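Local atomic coordinates of beta-glucosidase (Chaetomella raphigera, PDB entry 6JXG), a protein that probably hydrolyses terminal, non-reducing beta-D-glucosyl residues with release of beta-D-glucose, as a secreted family 3 glycoside hydrolase of cellulose degradation. Residues E53-D58 with P302-S307; N104-P109 with T143-A148. All blocks are in the same frame, centred on the assembly; numbering follows the deposited sequence.

How the contacts relate
The two contacts show how neighbouring strands of one sheet can be packed by unlike means. Both are buried, contact 2 throughout and contact 1 with Val304 partly exposed, and both hold the barrel-like sheet of the family 3 N-terminal domain. Contact 2 sits deeper, its centre about 14 Å from the centre of the chain against about 24 Å for that of contact 1. Strands 55-57 and 105-106 lie side by side and parallel, joined by probable backbone hydrogen bonds such as Gln57 O to Leu107 N at 2.8 Å. Contact 1 sets a disulfide sulfur and an amide against a tryptophan from an irregular loop, whereas contact 2 rests on one methionine reaching from a helix.

Contact 1. Residues E53-D58 with P302-S307; sequences ELCYQD and PAVTWS
Gln57 NE2 lies 3.9 Å from Trp306 CZ3 and is held from outside the contact by two hydrogen bonds, with Arg64 O and Ser308 OG. The same amide accepts a bond from Val40 N at OE1, so both its ends are tied and its rotation is fixed. Toward segment 302-307, OE1 faces the C-H edge of the indole, near the ring plane and 3.6 Å from Trp306 CH2, probably a weakly favourable polar approach; the amide plane stands 80° from the ring. With CG anti to the backbone N (chi1 -165°) and a bend at chi2, the amide is brought to that edge.

Trp306 comes from the opposite direction, leading with the outer corner of its six-membered ring. Its NE1 is hydrogen-bonded to Leu101 O, which fixes the other side of the indole, while Val304 CG1 of its own segment lies 3.7 Å above one face, displaced toward the rim. Beside Gln57, Cys55 SG makes a sulfur-aromatic contact, 5.2 Å from the centroid of the Trp306 six-membered ring and 61° off its normal, an oblique approach. SG also packs 4.0 Å from Val304 CG2, so the sulfur meets both an aliphatic branch and the indole. It belongs to the disulfide with Cys39.

Strand 55-57, running between strands 41-42 and 105-106 of the N-terminal domain's sheet, is in this way joined to the loop linking helices 278-294 and 323-332. With no hydrogen bond passing directly between the segments, the fit rests on apolar and sulfur-aromatic packing plus an amide oxygen at the ring's C-H edge, and the bonds to Val40, Arg64, Ser308 and Leu101 probably keep both flat groups in place.

Contact 2. Residues N104-P109 with T143-A148; sequences NVQLGP and TGMQDA
Strand 105-106 and helix 131-147 approach to 8.5 Å between the CA atoms of Gln106 and Met145. They are the first two elements of a beta-alpha-beta unit that continues into the parallel strand 151-157, the repeating theme of TIM-barrel domains. Beyond the strand the chain turns sharply: Leu107 is the centre of an inverse gamma turn, closed by Gly108 N to Gln106 O at 2.8 Å, and a cis peptide then leads into Pro109.

Within segment 143-148 the contact is carried by Met145; earlier in the helix Met138, Thr141 and Ile142 also meet Pro109. Met145 starts out extended, with chi2 at 173°, and bends at chi3 (75°), which turns the methyl toward Gln106. CE lands 3.6 Å from Gln106 CB, and the two side chains cross at about a right angle. Gln106 turns its amide elsewhere, to a hydrogen bond from NE2 to Gly59 O, so the methyl meets its aliphatic root. The Met145 side chain also touches Leu94 of helix 84-100 and Ala152 of strand 151-157, so it lies where two helices meet two strands. Cut back to an alanine here, the side chain would lose SD and CE, and a gap would probably open beside Gln106 CB and Gly108 O, with Pro109 CD losing one of its apolar contacts.

Pro109 slides past the thioether in the opposite direction, its CD 4.2 Å from Met145 SD. The cis peptide puts Gly108 O on the same side as that CD, only 2.7 Å from it, and Met145 CE rests 3.4 Å from Gly108 O.

Contact 1. Residues E53-D58 with P302-S307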
ATOM      1  N   GLU A  53       0.498 -27.533  -9.923  1.00 15.29           N
ATOM      2  CA  GLU A  53       1.674 -27.054  -9.290  1.00 16.55           C
ATOM      3  C   GLU A  53       1.399 -25.601  -8.854  1.00 15.45           C
ATOM      4  O   GLU A  53       1.602 -24.672  -9.628  1.00 15.47           O
ATOM      5  CB  GLU A  53       2.842 -27.174 -10.265  1.00 17.84           C
ATOM      6  CG  GLU A  53       4.204 -26.801  -9.711  1.00 17.76           C
ATOM      7  CD  GLU A  53       5.333 -27.009 -10.700  1.00 19.57           C
ATOM      8  OE1 GLU A  53       6.400 -26.401 -10.586  1.00 18.64           O
ATOM      9  OE2 GLU A  53       5.153 -27.810 -11.579  1.00 21.95           O
ATOM     10  N   LEU A  54       0.938 -25.383  -7.619  1.00 15.08           N
ATOM     11  CA  LEU A  54       0.497 -24.039  -7.215  1.00 13.52           C
ATOM     12  C   LEU A  54       1.575 -22.983  -7.430  1.00 13.52           C
ATOM     13  O   LEU A  54       2.728 -23.183  -7.009  1.00 14.01           O
ATOM     14  CB  LEU A  54       0.023 -23.961  -5.765  1.00 13.94           C
ATOM     15  CG  LEU A  54      -1.227 -24.813  -5.515  1.00 15.17           C
ATOM     16  CD1 LEU A  54      -1.417 -24.995  -4.005  1.00 17.43           C
ATOM     17  CD2 LEU A  54      -2.461 -24.137  -6.087  1.00 14.80           C
ATOM     18  N   CYS A  55       1.172 -21.856  -8.034  1.00 12.35           N
ATOM     19  CA  CYS A  55       2.098 -20.821  -8.516  1.00 13.11           C
ATOM     20  C   CYS A  55       1.884 -19.576  -7.633  1.00 12.45           C
ATOM     21  O   CYS A  55       0.751 -19.033  -7.581  1.00 11.39           O
ATOM     22  CB  CYS A  55       1.815 -20.500  -9.983  1.00 13.53           C
ATOM     23  SG  CYS A  55       2.730 -19.039 -10.627  1.00 15.25           S
ATOM     24  N   TYR A  56       2.969 -19.181  -6.944  1.00 11.68           N
ATOM     25  CA  TYR A  56       2.982 -17.984  -6.104  1.00 11.64           C
ATOM     26  C   TYR A  56       3.879 -16.967  -6.806  1.00 12.22           C
ATOM     27  O   TYR A  56       5.084 -17.267  -7.071  1.00 10.88           O
ATOM     28  CB  TYR A  56       3.599 -18.331  -4.751  1.00 11.78           C
ATOM     29  CG  TYR A  56       2.819 -19.281  -3.850  1.00 11.51           C
ATOM     30  CD1 TYR A  56       2.183 -18.827  -2.687  1.00 11.63           C
ATOM     31  CD2 TYR A  56       2.790 -20.612  -4.097  1.00 12.07           C
ATOM     32  CE1 TYR A  56       1.521 -19.685  -1.887  1.00 12.63           C
ATOM     33  CE2 TYR A  56       2.099 -21.493  -3.305  1.00 11.17           C
ATOM     34  CZ  TYR A  56       1.472 -21.029  -2.174  1.00 11.77           C
ATOM     35  OH  TYR A  56       0.817 -21.931  -1.376  1.00 10.59           O
ATOM     36  N   GLN A  57       3.326 -15.799  -7.101  1.00 10.48           N
ATOM     37  CA  GLN A  57       4.035 -14.819  -7.895  1.00 10.40           C
ATOM     38  C   GLN A  57       3.945 -13.400  -7.262  1.00 11.30           C
ATOM     39  O   GLN A  57       2.872 -12.935  -6.884  1.00 11.46           O
ATOM     40  CB  GLN A  57       3.559 -14.793  -9.351  1.00 11.24           C
ATOM     41  CG  GLN A  57       4.506 -14.052 -10.292  1.00 10.20           C
ATOM     42  CD  GLN A  57       5.746 -14.884 -10.612  1.00 10.85           C
ATOM     43  OE1 GLN A  57       5.865 -16.065 -10.216  1.00 10.67           O
ATOM     44  NE2 GLN A  57       6.678 -14.286 -11.358  1.00 10.75           N
ATOM     45  N   ASP A  58       5.093 -12.731  -7.220  1.00 10.25           N
ATOM     46  CA  ASP A  58       5.134 -11.272  -6.879  1.00 10.50           C
ATOM     47  C   ASP A  58       4.497 -10.463  -8.054  1.00 10.29           C
ATOM     48  O   ASP A  58       4.333 -10.976  -9.201  1.00 11.22           O
ATOM     49  CB  ASP A  58       6.566 -10.809  -6.709  1.00 10.33           C
ATOM     50  CG  ASP A  58       7.210 -11.231  -5.410  1.00 12.28           C
ATOM     51  OD1 ASP A  58       6.495 -11.168  -4.413  1.00 11.95           O
ATOM     52  OD2 ASP A  58       8.420 -11.614  -5.410  1.00 11.57           O
ATOM     53  N   PRO A 302      -6.393 -21.249 -15.861  1.00 16.45           N
ATOM     54  CA  PRO A 302      -5.243 -21.359 -16.801  1.00 16.33           C
ATOM     55  C   PRO A 302      -3.954 -22.006 -16.251  1.00 17.42           C
ATOM     56  O   PRO A 302      -3.729 -22.026 -15.035  1.00 18.63           O
ATOM     57  CB  PRO A 302      -4.989 -19.925 -17.222  1.00 16.73           C
ATOM     58  CG  PRO A 302      -6.335 -19.264 -17.046  1.00 16.08           C
ATOM     59  CD  PRO A 302      -6.929 -19.886 -15.805  1.00 16.27           C
ATOM     60  N   ALA A 303      -3.157 -22.521 -17.174  1.00 17.12           N
ATOM     61  CA  ALA A 303      -1.864 -23.166 -16.892  1.00 18.64           C
ATOM     62  C   ALA A 303      -0.760 -22.123 -16.977  1.00 15.94           C
ATOM     63  O   ALA A 303      -0.944 -21.141 -17.613  1.00 14.31           O
ATOM     64  CB  ALA A 303      -1.613 -24.212 -17.990  1.00 19.36           C
ATOM     65  N   VAL A 304       0.379 -22.325 -16.300  1.00 15.61           N
ATOM     66  CA  VAL A 304       1.543 -21.469 -16.448  1.00 14.84           C
ATOM     67  C   VAL A 304       2.321 -21.969 -17.662  1.00 15.87           C
ATOM     68  O   VAL A 304       2.665 -23.152 -17.681  1.00 17.60           O
ATOM     69  CB  VAL A 304       2.403 -21.570 -15.171  1.00 14.57           C
ATOM     70  CG1 VAL A 304       3.762 -20.929 -15.373  1.00 13.38           C
ATOM     71  CG2 VAL A 304       1.620 -20.893 -14.021  1.00 14.73           C
ATOM     72  N   THR A 305       2.610 -21.105 -18.644  1.00 15.36           N
ATOM     73  CA  THR A 305       3.404 -21.491 -19.847  1.00 14.95           C
ATOM     74  C   THR A 305       4.649 -20.638 -19.994  1.00 15.44           C
ATOM     75  O   THR A 305       5.285 -20.543 -21.041  1.00 16.00           O
ATOM     76  CB  THR A 305       2.516 -21.418 -21.118  1.00 16.70           C
ATOM     77  OG1 THR A 305       2.202 -20.057 -21.436  1.00 17.95           O
ATOM     78  CG2 THR A 305       1.160 -22.215 -20.880  1.00 15.79           C
ATOM     79  N   TRP A 306       5.025 -19.973 -18.907  1.00 14.77           N
ATOM     80  CA  TRP A 306       6.124 -19.060 -18.924  1.00 13.53           C
ATOM     81  C   TRP A 306       7.089 -19.409 -17.740  1.00 13.39           C
ATOM     82  O   TRP A 306       6.769 -20.266 -16.884  1.00 12.04           O
ATOM     83  CB  TRP A 306       5.659 -17.595 -18.739  1.00 13.72           C
ATOM     84  CG  TRP A 306       4.672 -17.440 -17.683  1.00 12.69           C
ATOM     85  CD1 TRP A 306       3.376 -17.550 -17.822  1.00 13.29           C
ATOM     86  CD2 TRP A 306       4.918 -17.231 -16.293  1.00 12.96           C
ATOM     87  NE1 TRP A 306       2.741 -17.432 -16.629  1.00 13.22           N
ATOM     88  CE2 TRP A 306       3.687 -17.214 -15.661  1.00 12.23           C
ATOM     89  CE3 TRP A 306       6.076 -17.053 -15.518  1.00 12.71           C
ATOM     90  CZ2 TRP A 306       3.555 -17.057 -14.299  1.00 12.38           C
ATOM     91  CZ3 TRP A 306       5.924 -16.875 -14.124  1.00 11.51           C
ATOM     92  CH2 TRP A 306       4.704 -16.804 -13.558  1.00 10.85           C
ATOM     93  N   SER A 307       8.234 -18.766 -17.714  1.00 12.08           N
ATOM     94  CA  SER A 307       9.132 -18.868 -16.540  1.00 13.04           C
ATOM     95  C   SER A 307       9.552 -17.503 -16.064  1.00 13.83           C
ATOM     96  O   SER A 307       9.865 -16.599 -16.859  1.00 13.76           O
ATOM     97  CB  SER A 307      10.393 -19.707 -16.901  1.00 13.77           C
ATOM     98  OG  SER A 307      11.350 -19.935 -15.873  1.00 15.64           O
TER

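Contact 2. Residues N104-P109 with T143-A148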
ATOM      1  N   ASN A 104      -1.607 -18.772  -9.200  1.00 12.02           N
ATOM      2  CA  ASN A 104      -2.588 -19.088  -8.184  1.00 10.80           C
ATOM      3  C   ASN A 104      -2.715 -18.034  -7.045  1.00 11.39           C
ATOM      4  O   ASN A 104      -3.846 -17.668  -6.644  1.00 11.28           O
ATOM      5  CB  ASN A 104      -2.392 -20.477  -7.573  1.00 11.23           C
ATOM      6  CG  ASN A 104      -2.643 -21.614  -8.596  1.00 11.49           C
ATOM      7  OD1 ASN A 104      -3.827 -22.024  -8.906  1.00 13.93           O
ATOM      8  ND2 ASN A 104      -1.593 -22.054  -9.160  1.00  9.26           N
ATOM      9  N   VAL A 105      -1.558 -17.611  -6.544  1.00 11.02           N
ATOM     10  CA  VAL A 105      -1.458 -16.686  -5.410  1.00 10.83           C
ATOM     11  C   VAL A 105      -0.613 -15.520  -5.874  1.00  9.95           C
ATOM     12  O   VAL A 105       0.556 -15.711  -6.246  1.00  9.57           O
ATOM     13  CB  VAL A 105      -0.813 -17.362  -4.189  1.00 10.68           C
ATOM     14  CG1 VAL A 105      -0.811 -16.385  -3.010  1.00 10.64           C
ATOM     15  CG2 VAL A 105      -1.616 -18.642  -3.875  1.00 11.66           C
ATOM     16  N   GLN A 106      -1.209 -14.342  -5.857  1.00 10.40           N
ATOM     17  CA  GLN A 106      -0.512 -13.097  -6.169  1.00 10.39           C
ATOM     18  C   GLN A 106      -0.077 -12.467  -4.855  1.00 10.49           C
ATOM     19  O   GLN A 106      -0.930 -12.204  -3.989  1.00 10.37           O
ATOM     20  CB  GLN A 106      -1.418 -12.161  -6.952  1.00 11.14           C
ATOM     21  CG  GLN A 106      -0.703 -10.981  -7.575  1.00 10.81           C
ATOM     22  CD  GLN A 106       0.369 -11.347  -8.565  1.00 10.66           C
ATOM     23  OE1 GLN A 106       0.334 -12.400  -9.214  1.00 10.70           O
ATOM     24  NE2 GLN A 106       1.321 -10.439  -8.742  1.00  9.53           N
ATOM     25  N   LEU A 107       1.227 -12.136  -4.740  1.00  9.91           N
ATOM     26  CA  LEU A 107       1.791 -11.807  -3.424  1.00 10.14           C
ATOM     27  C   LEU A 107       1.597 -10.314  -3.129  1.00 10.46           C
ATOM     28  O   LEU A 107       2.546  -9.514  -3.230  1.00 11.30           O
ATOM     29  CB  LEU A 107       3.286 -12.250  -3.363  1.00 10.01           C
ATOM     30  CG  LEU A 107       3.434 -13.781  -3.502  1.00  9.69           C
ATOM     31  CD1 LEU A 107       4.894 -14.138  -3.566  1.00  9.57           C
ATOM     32  CD2 LEU A 107       2.724 -14.567  -2.399  1.00  9.86           C
ATOM     33  N   GLY A 108       0.355  -9.944  -2.830  1.00 10.97           N
ATOM     34  CA  GLY A 108       0.012  -8.615  -2.289  1.00 10.80           C
ATOM     35  C   GLY A 108      -1.497  -8.635  -1.965  1.00 10.70           C
ATOM     36  O   GLY A 108      -2.213  -9.603  -2.293  1.00 10.83           O
ATOM     37  N   PRO A 109      -2.023  -7.555  -1.408  1.00  9.46           N
ATOM     38  CA  PRO A 109      -1.395  -6.308  -1.166  1.00  9.70           C
ATOM     39  C   PRO A 109      -0.670  -6.233   0.213  1.00  9.92           C
ATOM     40  O   PRO A 109      -0.576  -7.181   0.922  1.00  9.48           O
ATOM     41  CB  PRO A 109      -2.537  -5.316  -1.234  1.00  9.24           C
ATOM     42  CG  PRO A 109      -3.738  -6.076  -0.653  1.00  9.62           C
ATOM     43  CD  PRO A 109      -3.436  -7.538  -1.002  1.00  9.63           C
ATOM     44  N   THR A 143     -10.665  -7.499  -2.614  1.00 11.25           N
ATOM     45  CA  THR A 143     -11.976  -7.881  -3.207  1.00 11.21           C
ATOM     46  C   THR A 143     -11.845  -7.841  -4.741  1.00 10.23           C
ATOM     47  O   THR A 143     -12.397  -8.699  -5.438  1.00 10.53           O
ATOM     48  CB  THR A 143     -13.097  -6.979  -2.710  1.00 11.24           C
ATOM     49  OG1 THR A 143     -13.163  -7.063  -1.280  1.00 11.80           O
ATOM     50  CG2 THR A 143     -14.374  -7.434  -3.329  1.00 12.87           C
ATOM     51  N   GLY A 144     -11.157  -6.856  -5.271  1.00  9.49           N
ATOM     52  CA  GLY A 144     -10.875  -6.791  -6.681  1.00  9.60           C
ATOM     53  C   GLY A 144     -10.117  -7.995  -7.186  1.00 10.57           C
ATOM     54  O   GLY A 144     -10.472  -8.627  -8.193  1.00 11.55           O
ATOM     55  N   MET A 145      -8.986  -8.252  -6.568  1.00 11.10           N
ATOM     56  CA  MET A 145      -8.123  -9.338  -6.981  1.00 10.12           C
ATOM     57  C   MET A 145      -8.857 -10.683  -6.993  1.00 10.68           C
ATOM     58  O   MET A 145      -8.809 -11.446  -7.990  1.00  9.95           O
ATOM     59  CB  MET A 145      -6.947  -9.432  -6.023  1.00 10.52           C
ATOM     60  CG  MET A 145      -5.908  -8.341  -6.200  1.00 10.02           C
ATOM     61  SD  MET A 145      -4.612  -8.323  -4.922  1.00 10.36           S
ATOM     62  CE  MET A 145      -3.584  -9.718  -5.385  1.00  9.63           C
ATOM     63  N   GLN A 146      -9.522 -10.955  -5.889  1.00 10.06           N
ATOM     64  CA  GLN A 146     -10.207 -12.233  -5.719  1.00 10.72           C
ATOM     65  C   GLN A 146     -11.509 -12.318  -6.549  1.00 11.59           C
ATOM     66  O   GLN A 146     -11.859 -13.407  -7.032  1.00 10.68           O
ATOM     67  CB  GLN A 146     -10.404 -12.556  -4.248  1.00  9.74           C
ATOM     68  CG  GLN A 146      -9.050 -12.600  -3.529  1.00  9.62           C
ATOM     69  CD  GLN A 146      -9.017 -13.260  -2.196  1.00 10.37           C
ATOM     70  OE1 GLN A 146      -7.924 -13.570  -1.681  1.00 10.48           O
ATOM     71  NE2 GLN A 146     -10.155 -13.420  -1.568  1.00 10.87           N
ATOM     72  N   ASP A 147     -12.148 -11.191  -6.805  1.00 11.19           N
ATOM     73  CA  ASP A 147     -13.250 -11.198  -7.770  1.00 12.88           C
ATOM     74  C   ASP A 147     -12.735 -11.641  -9.168  1.00 13.00           C
ATOM     75  O   ASP A 147     -13.487 -12.279  -9.870  1.00 11.63           O
ATOM     76  CB  ASP A 147     -13.930  -9.809  -7.887  1.00 13.58           C
ATOM     77  CG  ASP A 147     -14.850  -9.476  -6.747  1.00 14.01           C
ATOM     78  OD1 ASP A 147     -15.153 -10.332  -5.887  1.00 13.00           O
ATOM     79  OD2 ASP A 147     -15.317  -8.296  -6.742  1.00 13.75           O
ATOM     80  N   ALA A 148     -11.483 -11.314  -9.554  1.00 12.24           N
ATOM     81  CA  ALA A 148     -10.860 -11.757 -10.796  1.00 11.78           C
ATOM     82  C   ALA A 148     -10.456 -13.178 -10.788  1.00 11.92           C
ATOM     83  O   ALA A 148     -10.046 -13.673 -11.805  1.00 13.45           O
ATOM     84  CB  ALA A 148      -9.622 -10.896 -11.133  1.00 12.23           C
TER